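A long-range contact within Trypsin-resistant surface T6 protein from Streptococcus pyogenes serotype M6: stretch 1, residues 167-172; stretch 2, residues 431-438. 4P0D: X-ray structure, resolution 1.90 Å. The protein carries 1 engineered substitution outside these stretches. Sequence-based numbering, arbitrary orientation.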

# COMPACT_ATOMS: atom_id res chain seq x y z
N SER A 167 13.36 -15.09 -2.47
CA SER A 167 13.35 -16.47 -2.91
C SER A 167 12.18 -17.22 -2.28
O SER A 167 11.61 -16.77 -1.27
N LEU A 168 11.82 -18.35 -2.88
CA LEU A 168 10.75 -19.22 -2.34
C LEU A 168 11.01 -19.56 -0.87
O LEU A 168 12.12 -19.96 -0.50
N GLY A 169 10.00 -19.37 -0.04
CA GLY A 169 10.10 -19.67 1.39
C GLY A 169 10.68 -18.55 2.24
O GLY A 169 10.79 -18.71 3.43
N SER A 170 11.00 -17.40 1.65
CA SER A 170 11.51 -16.26 2.42
C SER A 170 10.40 -15.46 3.11
O SER A 170 9.36 -15.20 2.51
N VAL A 171 10.62 -15.07 4.35
CA VAL A 171 9.66 -14.22 5.06
C VAL A 171 10.07 -12.75 4.86
O VAL A 171 11.20 -12.34 5.15
N LEU A 172 9.12 -11.97 4.37
CA LEU A 172 9.34 -10.55 4.10
C LEU A 172 8.59 -9.71 5.12
O LEU A 172 7.44 -10.03 5.47
N ILE A 431 2.52 -24.28 5.08
CA ILE A 431 3.31 -23.26 4.39
C ILE A 431 4.80 -23.62 4.42
O ILE A 431 5.33 -24.01 5.47
N PHE A 432 5.47 -23.47 3.26
CA PHE A 432 6.91 -23.68 3.16
C PHE A 432 7.73 -22.45 3.57
O PHE A 432 7.49 -21.33 3.10
N TYR A 433 8.72 -22.69 4.44
CA TYR A 433 9.67 -21.67 4.85
C TYR A 433 11.05 -22.16 4.54
O TYR A 433 11.37 -23.32 4.79
N SER A 434 11.90 -21.25 4.10
CA SER A 434 13.29 -21.56 3.85
C SER A 434 14.01 -21.75 5.18
O SER A 434 13.51 -21.39 6.25
N ILE A 435 15.21 -22.31 5.11
CA ILE A 435 16.06 -22.51 6.28
C ILE A 435 16.27 -21.19 7.02
O ILE A 435 16.18 -21.13 8.26
N ASP A 436 16.55 -20.13 6.26
CA ASP A 436 16.82 -18.82 6.88
C ASP A 436 15.58 -18.11 7.42
O ASP A 436 15.70 -17.14 8.15
N SER A 437 14.40 -18.60 7.07
CA SER A 437 13.15 -18.08 7.61
C SER A 437 12.46 -19.10 8.53
O SER A 437 11.24 -19.14 8.62
N ARG A 438 13.26 -19.92 9.22
CA ARG A 438 12.71 -20.91 10.16
C ARG A 438 11.77 -20.25 11.17
O ARG A 438 12.21 -19.37 11.93

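Side-chain packing between residues 167-172 and 431-438 of the T6 protein, two stretches of one chain that bury 312 Å² between them. The contact centres on Gly169, in the type II turn from Ser167 to Ser170, which the backbone bond from Ser170 N to Ser167 O (3.0 Å) closes. Its phi/psi of 86/2 calls for glycine by itself, and the neighbouring strand adds a second reason: a CB here would point toward stretch 2 and lie 2.7 Å from both Phe432 CE2 and Ser434 N. Without one, the backbones approach to 4.0 Å between Gly169 CA and Tyr433 CA. Ser434 N donates a nearly straight hydrogen bond to Gly169 O (2.9 Å, 171°), and CA-H...O contacts run from Gly169 CA to Phe432 O and from Tyr433 CA to Gly169 O, both 3.5 Å.

Phe432 points toward the turn with chi1 t (178°) and chi2 75°, which sets its ring beside Leu168 and Gly169. Leu168 leaves its backbone sideways, but its t,p rotamer brings the end of the side chain nearer, with Leu168 CG 4.0 Å from Phe432 CD2; Leu168 O lies at the edge of the same ring, 3.9 Å from Phe432 CE2. Val171 (t) points toward stretch 2 and places CG2 against the edge of the Tyr433 ring, 3.7 Å from Tyr433 CE2. Tyr433 itself (m, chi2 80°) points away overall, yet its ring still meets this methyl.

The side-chain polar contacts described here come from serines. Ser437 (m) points toward stretch 1, and its OG accepts a hydrogen bond from Val171 N (2.9 Å, 159°); Ser437 CB also packs 3.5 Å from Gly169 O. Ser434 (p) also points in. Its OG lies 3.3 Å from Gly169 O, at best a weak bond, and receives a weak bond from Ser437 N (3.3 Å), while Ser437 N also donates a backbone hydrogen bond to Ser434 O (3.0 Å). Ser170 (m) points away, leaving its OG 4.4 Å from Ser434 OG, too far for direct bonding. Water 1 fills the gap, donating to Ser170 OG (2.8 Å) and hydrogen bonding with Ser434 OG (2.7 Å). Ser167, in the p rotamer, brings its OG to 2.8 Å from Ser170 OG within the turn. Ile435, Asp436 and Arg438 are exposed and take no part in the contact.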

# COMPACT_ATOMS: atom_id res chain seq x y z
CB SER A 167 14.68 -17.12 -2.55
OG SER A 167 14.85 -17.18 -1.14
CB LEU A 168 10.65 -20.51 -3.15
CG LEU A 168 9.69 -21.58 -2.62
CD1 LEU A 168 8.26 -21.09 -2.74
CD2 LEU A 168 9.88 -22.86 -3.40
CB SER A 170 12.30 -15.32 1.51
OG SER A 170 13.43 -15.97 0.95
CB VAL A 171 9.57 -14.56 6.56
CG1 VAL A 171 8.87 -13.48 7.35
CG2 VAL A 171 8.85 -15.90 6.75
CB LEU A 172 8.87 -10.21 2.69
CG LEU A 172 9.56 -10.99 1.56
CD1 LEU A 172 9.12 -10.47 0.21
CD2 LEU A 172 11.06 -10.88 1.65
CB ILE A 431 3.09 -21.87 5.02
CG1 ILE A 431 1.60 -21.50 4.97
CG2 ILE A 431 3.93 -20.80 4.32
CD1 ILE A 431 1.29 -20.11 5.49
CB PHE A 432 7.33 -24.09 1.74
CG PHE A 432 8.82 -24.27 1.59
CD1 PHE A 432 9.44 -25.40 2.10
CD2 PHE A 432 9.60 -23.32 0.97
CE1 PHE A 432 10.81 -25.57 1.98
CE2 PHE A 432 10.97 -23.48 0.84
CZ PHE A 432 11.58 -24.60 1.35
CB TYR A 433 9.61 -21.46 6.36
CG TYR A 433 8.31 -20.89 6.83
CD1 TYR A 433 7.20 -21.70 6.99
CD2 TYR A 433 8.18 -19.53 7.08
CE1 TYR A 433 5.99 -21.18 7.39
CE2 TYR A 433 6.98 -19.00 7.50
CZ TYR A 433 5.89 -19.83 7.65
OH TYR A 433 4.69 -19.30 8.05
CB SER A 434 13.94 -20.42 3.08
OG SER A 434 14.02 -19.26 3.88
CB ILE A 435 17.43 -23.09 5.87
CG1 ILE A 435 17.28 -24.50 5.27
CG2 ILE A 435 18.41 -23.08 7.02
CD1 ILE A 435 16.84 -25.58 6.24
CB ASP A 436 17.58 -17.91 5.91
CG ASP A 436 19.02 -18.37 5.69
OD1 ASP A 436 19.64 -18.95 6.62
OD2 ASP A 436 19.53 -18.14 4.57
CB SER A 437 12.22 -17.65 6.48
OG SER A 437 12.62 -16.39 5.97
CB ARG A 438 13.86 -21.61 10.89
CG ARG A 438 13.39 -22.69 11.85
CD ARG A 438 14.56 -23.26 12.62
NE ARG A 438 14.21 -24.43 13.41
CZ ARG A 438 15.11 -25.24 13.97
NH1 ARG A 438 16.41 -25.00 13.83
NH2 ARG A 438 14.71 -26.30 14.67
O HOH W 1 15.33 -17.19 2.64